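Local coordinates for protein leucine aminopeptidase 1 (Caenorhabditis elegans, PDB 2HC9) that releases N-terminal amino acids, preferably leucine, from peptides as a two-zinc M17 aminopeptidase and probably serves as a digestive enzyme, at residues A[396-400]-A[471-475]; A[88-94]-A[122-127]. The protein carries 1 engineered substitution. One frame throughout, in Å; residues are numbered along the deposited sequence.

Both contacts are buried, their centres about 11 Å apart, but they belong to different parts of the chain: contact 1 to the catalytic domain, contact 2 to the N-terminal macro-type domain. Contact 1 is mainly polar, one aspartate oxygen accepting two backbone amides at the start of a helix while a tyrosine hydroxyl donates to a backbone carbonyl. Contact 2 is mainly apolar, two nearly parallel helices meeting through alanine and isoleucine, with a single histidine hydrogen bond at one end. They share no helix or strand, yet they touch across the domain boundary: Gly397 O lies 3.0 Å from His91 CE1, and Ser396 O lies 3.3 Å from Ser122 CB.

Contact 1. Residues A[396-400]-A[471-475]; sequences SGDLV and YGPAL
Asp398 lays its CB over one face of the Tyr471 ring, a CH-pi contact 3.9 Å from the centroid and 24° off the normal. Its carboxylate (chi1 m, chi2 near 0°) reaches the start of helix 473-480: OD2 accepts from Gly472 N at 2.8 Å and from Leu475 N at 3.0 Å. One water takes a hydrogen bond from Ala474 N (2.9 Å) and donates one to Asp398 OD2 (2.7 Å). Asp398 OD1 forms a salt bridge with Arg129. The Tyr471 side chain (chi1 t) runs along the loop, so that OH donates to Leu399 O at 2.7 Å. Where helix 383-396 ends, Gly397 has positive phi (80°), and Ser396 OG (chi1 p) accepts from Asp398 N at 3.1 Å, an ST turn, and also hydrogen-bonds Ala392 O, one turn back. CA atoms approach to 5.3 Å at Ser396-Ala474 and again at Asp398-Leu475. Val400 CG2 meets Leu475 CD2 at 3.8 Å, beside Leu456 of strand 452-457. Gly472 (phi/psi 129/-58) holds the N-cap position without a side chain; the arrangement is characteristic of a helix N-terminus whose N-H groups are met by an acidic side chain from elsewhere in the chain, here within the M17 catalytic domain.

Contact 2. Residues A[88-94]-A[122-127]; sequences TNAHSIY and SHVAAI
This is a buried helix-helix contact in the N-terminal domain, where helices 90-97 and 120-128 lie side by side against the mixed sheet that includes strands 72-77, 108-114 and 145-151. The axes of segments 90-94 and 122-127 run nearly parallel, crossing at -22° with a closest approach of 8.4 Å. CA atoms pair at Ala90-His123 (5.3 Å) and Tyr94-Ala126 (5.4 Å), a spacing the small alanines allow: Ala126 CB sits 3.6 Å from Ala90 O and 4.1 Å from Ile93 CB, and Ala90 CB is 3.6 Å from Ser122 CB. Ile93 (chi1 m, chi2 t) places CD1 over the His123 ring, a CH-pi contact 3.5 Å from the centroid and 19° off the normal, while its CG2 meets Ile127 CG1 at 3.9 Å. Ahead of helix 90-97, Thr88 OG1 (chi1 p) accepts from Ala90 N at 3.1 Å, an ST turn, and also bonds Thr86 OG1. His123 (chi1 m) swings its ring toward this turn, and NE2 donates to Thr88 O at 2.8 Å, with an N-H...O angle of 165°. That bond requires a proton on NE2, so the imidazole serves twice: its edge donates to the backbone of the turn, and its face takes an isoleucine methyl.

Contact 1. Residues A[396-400]-A[471-475]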
loop_
_atom_site.group_PDB
_atom_site.type_symbol
_atom_site.label_atom_id
_atom_site.label_comp_id
_atom_site.label_asym_id
_atom_site.label_seq_id
_atom_site.Cartn_x
_atom_site.Cartn_y
_atom_site.Cartn_z
ATOM N N SER A 396 29.214 -14.785 -26.453
ATOM C CA SER A 396 29.145 -13.322 -26.682
ATOM C C SER A 396 29.247 -12.533 -25.391
ATOM O O SER A 396 29.578 -11.353 -25.434
ATOM C CB SER A 396 27.817 -12.922 -27.353
ATOM O OG SER A 396 26.694 -13.325 -26.561
ATOM N N GLY A 397 28.935 -13.165 -24.259
ATOM C CA GLY A 397 28.692 -12.424 -23.014
ATOM C C GLY A 397 27.320 -11.770 -22.834
ATOM O O GLY A 397 27.039 -11.240 -21.756
ATOM N N ASP A 398 26.459 -11.834 -23.858
ATOM C CA ASP A 398 25.063 -11.380 -23.746
ATOM C C ASP A 398 24.282 -12.648 -23.334
ATOM O O ASP A 398 23.769 -13.370 -24.176
ATOM C CB ASP A 398 24.541 -10.870 -25.104
ATOM C CG ASP A 398 25.013 -9.450 -25.448
ATOM O OD1 ASP A 398 25.749 -8.806 -24.647
ATOM O OD2 ASP A 398 24.650 -8.980 -26.545
ATOM N N LEU A 399 24.265 -12.941 -22.043
ATOM C CA LEU A 399 23.763 -14.239 -21.543
ATOM C C LEU A 399 22.294 -14.451 -21.831
ATOM O O LEU A 399 21.515 -13.487 -21.879
ATOM C CB LEU A 399 24.020 -14.360 -20.040
ATOM C CG LEU A 399 25.512 -14.451 -19.670
ATOM C CD1 LEU A 399 25.705 -14.360 -18.157
ATOM C CD2 LEU A 399 26.047 -15.790 -20.170
ATOM N N VAL A 400 21.926 -15.715 -22.049
ATOM C CA VAL A 400 20.528 -16.085 -22.340
ATOM C C VAL A 400 20.196 -17.336 -21.506
ATOM O O VAL A 400 21.030 -18.268 -21.413
ATOM C CB VAL A 400 20.329 -16.396 -23.829
ATOM C CG1 VAL A 400 18.883 -16.816 -24.107
ATOM C CG2 VAL A 400 20.709 -15.180 -24.709
ATOM N N TYR A 471 23.112 -4.499 -24.887
ATOM C CA TYR A 471 22.814 -5.916 -25.120
ATOM C C TYR A 471 22.175 -6.126 -26.487
ATOM O O TYR A 471 21.285 -5.355 -26.908
ATOM C CB TYR A 471 21.834 -6.373 -24.034
ATOM C CG TYR A 471 21.541 -7.855 -23.999
ATOM C CD1 TYR A 471 22.140 -8.678 -23.037
ATOM C CD2 TYR A 471 20.625 -8.419 -24.894
ATOM C CE1 TYR A 471 21.839 -10.062 -22.977
ATOM C CE2 TYR A 471 20.321 -9.772 -24.859
ATOM C CZ TYR A 471 20.921 -10.578 -23.912
ATOM O OH TYR A 471 20.570 -11.906 -23.883
ATOM N N GLY A 472 22.607 -7.187 -27.175
ATOM C CA GLY A 472 21.920 -7.609 -28.395
ATOM C C GLY A 472 22.879 -7.791 -29.576
ATOM O O GLY A 472 22.926 -8.868 -30.139
ATOM N N PRO A 473 23.633 -6.734 -29.961
ATOM C CA PRO A 473 24.608 -6.900 -31.065
ATOM C C PRO A 473 25.623 -8.041 -30.862
ATOM O O PRO A 473 25.893 -8.792 -31.803
ATOM C CB PRO A 473 25.316 -5.539 -31.130
ATOM C CG PRO A 473 24.240 -4.545 -30.598
ATOM C CD PRO A 473 23.531 -5.324 -29.506
ATOM N N ALA A 474 26.154 -8.198 -29.658
ATOM C CA ALA A 474 27.140 -9.267 -29.437
ATOM C C ALA A 474 26.445 -10.625 -29.556
ATOM O O ALA A 474 26.950 -11.519 -30.226
ATOM C CB ALA A 474 27.843 -9.110 -28.083
ATOM N N LEU A 475 25.288 -10.776 -28.913
ATOM C CA LEU A 475 24.509 -12.028 -28.994
ATOM C C LEU A 475 24.233 -12.440 -30.441
ATOM O O LEU A 475 24.506 -13.576 -30.830
ATOM C CB LEU A 475 23.148 -11.853 -28.294
ATOM C CG LEU A 475 22.284 -13.116 -28.333
ATOM C CD1 LEU A 475 22.999 -14.331 -27.637
ATOM C CD2 LEU A 475 20.954 -12.814 -27.624
HETATM O O HOH W 1 25.893 -6.687 -27.178
#

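Contact 2. Residues A[88-94]-A[122-127]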
loop_
_atom_site.group_PDB
_atom_site.type_symbol
_atom_site.label_atom_id
_atom_site.label_comp_id
_atom_site.label_asym_id
_atom_site.label_seq_id
_atom_site.Cartn_x
_atom_site.Cartn_y
_atom_site.Cartn_z
ATOM N N THR A 88 33.766 -17.001 -20.399
ATOM C CA THR A 88 34.559 -15.779 -20.661
ATOM C C THR A 88 34.674 -14.890 -19.433
ATOM O O THR A 88 35.594 -14.072 -19.345
ATOM C CB THR A 88 33.945 -14.927 -21.789
ATOM O OG1 THR A 88 32.755 -14.296 -21.300
ATOM C CG2 THR A 88 33.602 -15.759 -23.026
ATOM N N ASN A 89 33.708 -15.005 -18.508
ATOM C CA ASN A 89 33.629 -14.092 -17.331
ATOM C C ASN A 89 33.643 -12.605 -17.740
ATOM O O ASN A 89 34.162 -11.747 -17.026
ATOM C CB ASN A 89 34.761 -14.371 -16.332
ATOM C CG ASN A 89 34.525 -15.621 -15.510
ATOM O OD1 ASN A 89 35.427 -16.441 -15.333
ATOM N ND2 ASN A 89 33.305 -15.786 -15.027
ATOM N N ALA A 90 33.075 -12.305 -18.903
ATOM C CA ALA A 90 33.195 -10.949 -19.455
ATOM C C ALA A 90 32.548 -9.919 -18.557
ATOM O O ALA A 90 33.041 -8.802 -18.457
ATOM C CB ALA A 90 32.632 -10.882 -20.860
ATOM N N HIS A 91 31.463 -10.296 -17.857
ATOM C CA HIS A 91 30.851 -9.367 -16.895
ATOM C C HIS A 91 31.796 -8.830 -15.834
ATOM O O HIS A 91 31.595 -7.707 -15.369
ATOM C CB HIS A 91 29.600 -9.962 -16.251
ATOM C CG HIS A 91 28.583 -10.371 -17.251
ATOM N ND1 HIS A 91 28.694 -11.540 -17.971
ATOM C CD2 HIS A 91 27.481 -9.739 -17.721
ATOM C CE1 HIS A 91 27.680 -11.636 -18.806
ATOM N NE2 HIS A 91 26.932 -10.559 -18.680
ATOM N N SER A 92 32.806 -9.622 -15.455
ATOM C CA SER A 92 33.809 -9.195 -14.478
ATOM C C SER A 92 34.614 -8.001 -14.976
ATOM O O SER A 92 35.005 -7.136 -14.191
ATOM C CB SER A 92 34.778 -10.338 -14.137
ATOM O OG SER A 92 34.115 -11.414 -13.500
ATOM N N ILE A 93 34.896 -7.976 -16.281
ATOM C CA ILE A 93 35.580 -6.790 -16.871
ATOM C C ILE A 93 34.711 -5.552 -16.694
ATOM O O ILE A 93 35.153 -4.545 -16.174
ATOM C CB ILE A 93 35.897 -6.977 -18.366
ATOM C CG1 ILE A 93 36.894 -8.144 -18.534
ATOM C CG2 ILE A 93 36.448 -5.648 -18.976
ATOM C CD1 ILE A 93 37.089 -8.553 -19.987
ATOM N N TYR A 94 33.451 -5.653 -17.092
ATOM C CA TYR A 94 32.551 -4.519 -16.927
ATOM C C TYR A 94 32.474 -4.063 -15.474
ATOM O O TYR A 94 32.557 -2.873 -15.197
ATOM C CB TYR A 94 31.160 -4.864 -17.430
ATOM C CG TYR A 94 30.205 -3.677 -17.444
ATOM C CD1 TYR A 94 30.135 -2.836 -18.554
ATOM C CD2 TYR A 94 29.381 -3.401 -16.353
ATOM C CE1 TYR A 94 29.230 -1.770 -18.600
ATOM C CE2 TYR A 94 28.485 -2.306 -16.365
ATOM C CZ TYR A 94 28.408 -1.509 -17.494
ATOM O OH TYR A 94 27.513 -0.450 -17.534
ATOM N N SER A 122 33.597 -11.221 -26.395
ATOM C CA SER A 122 32.874 -10.788 -25.189
ATOM C C SER A 122 33.677 -9.764 -24.403
ATOM O O SER A 122 33.104 -8.820 -23.829
ATOM C CB SER A 122 32.553 -11.993 -24.293
ATOM O OG SER A 122 33.757 -12.581 -23.847
ATOM N N HIS A 123 35.008 -9.949 -24.366
ATOM C CA HIS A 123 35.869 -9.040 -23.605
ATOM C C HIS A 123 35.916 -7.670 -24.258
ATOM O O HIS A 123 35.801 -6.643 -23.578
ATOM C CB HIS A 123 37.284 -9.623 -23.488
ATOM C CG HIS A 123 37.379 -10.753 -22.503
ATOM N ND1 HIS A 123 38.568 -11.137 -21.912
ATOM C CD2 HIS A 123 36.421 -11.547 -21.964
ATOM C CE1 HIS A 123 38.345 -12.150 -21.089
ATOM N NE2 HIS A 123 37.052 -12.418 -21.100
ATOM N N VAL A 124 36.093 -7.649 -25.578
ATOM C CA VAL A 124 36.043 -6.379 -26.318
ATOM C C VAL A 124 34.692 -5.655 -26.082
ATOM O O VAL A 124 34.667 -4.466 -25.764
ATOM C CB VAL A 124 36.325 -6.592 -27.821
ATOM C CG1 VAL A 124 35.995 -5.313 -28.632
ATOM C CG2 VAL A 124 37.782 -7.004 -28.013
ATOM N N ALA A 125 33.591 -6.396 -26.206
ATOM C CA ALA A 125 32.264 -5.794 -26.054
ATOM C C ALA A 125 32.131 -5.193 -24.652
ATOM O O ALA A 125 31.641 -4.062 -24.491
ATOM C CB ALA A 125 31.184 -6.835 -26.281
ATOM N N ALA A 126 32.562 -5.953 -23.642
ATOM C CA ALA A 126 32.479 -5.483 -22.255
ATOM C C ALA A 126 33.231 -4.164 -22.077
ATOM O O ALA A 126 32.746 -3.276 -21.367
ATOM C CB ALA A 126 33.028 -6.534 -21.277
ATOM N N ILE A 127 34.416 -4.036 -22.695
ATOM C CA ILE A 127 35.169 -2.755 -22.600
ATOM C C ILE A 127 34.426 -1.626 -23.322
ATOM O O ILE A 127 34.284 -0.510 -22.793
ATOM C CB ILE A 127 36.614 -2.896 -23.173
ATOM C CG1 ILE A 127 37.462 -3.864 -22.336
ATOM C CG2 ILE A 127 37.310 -1.529 -23.291
ATOM C CD1 ILE A 127 38.781 -4.313 -23.031
#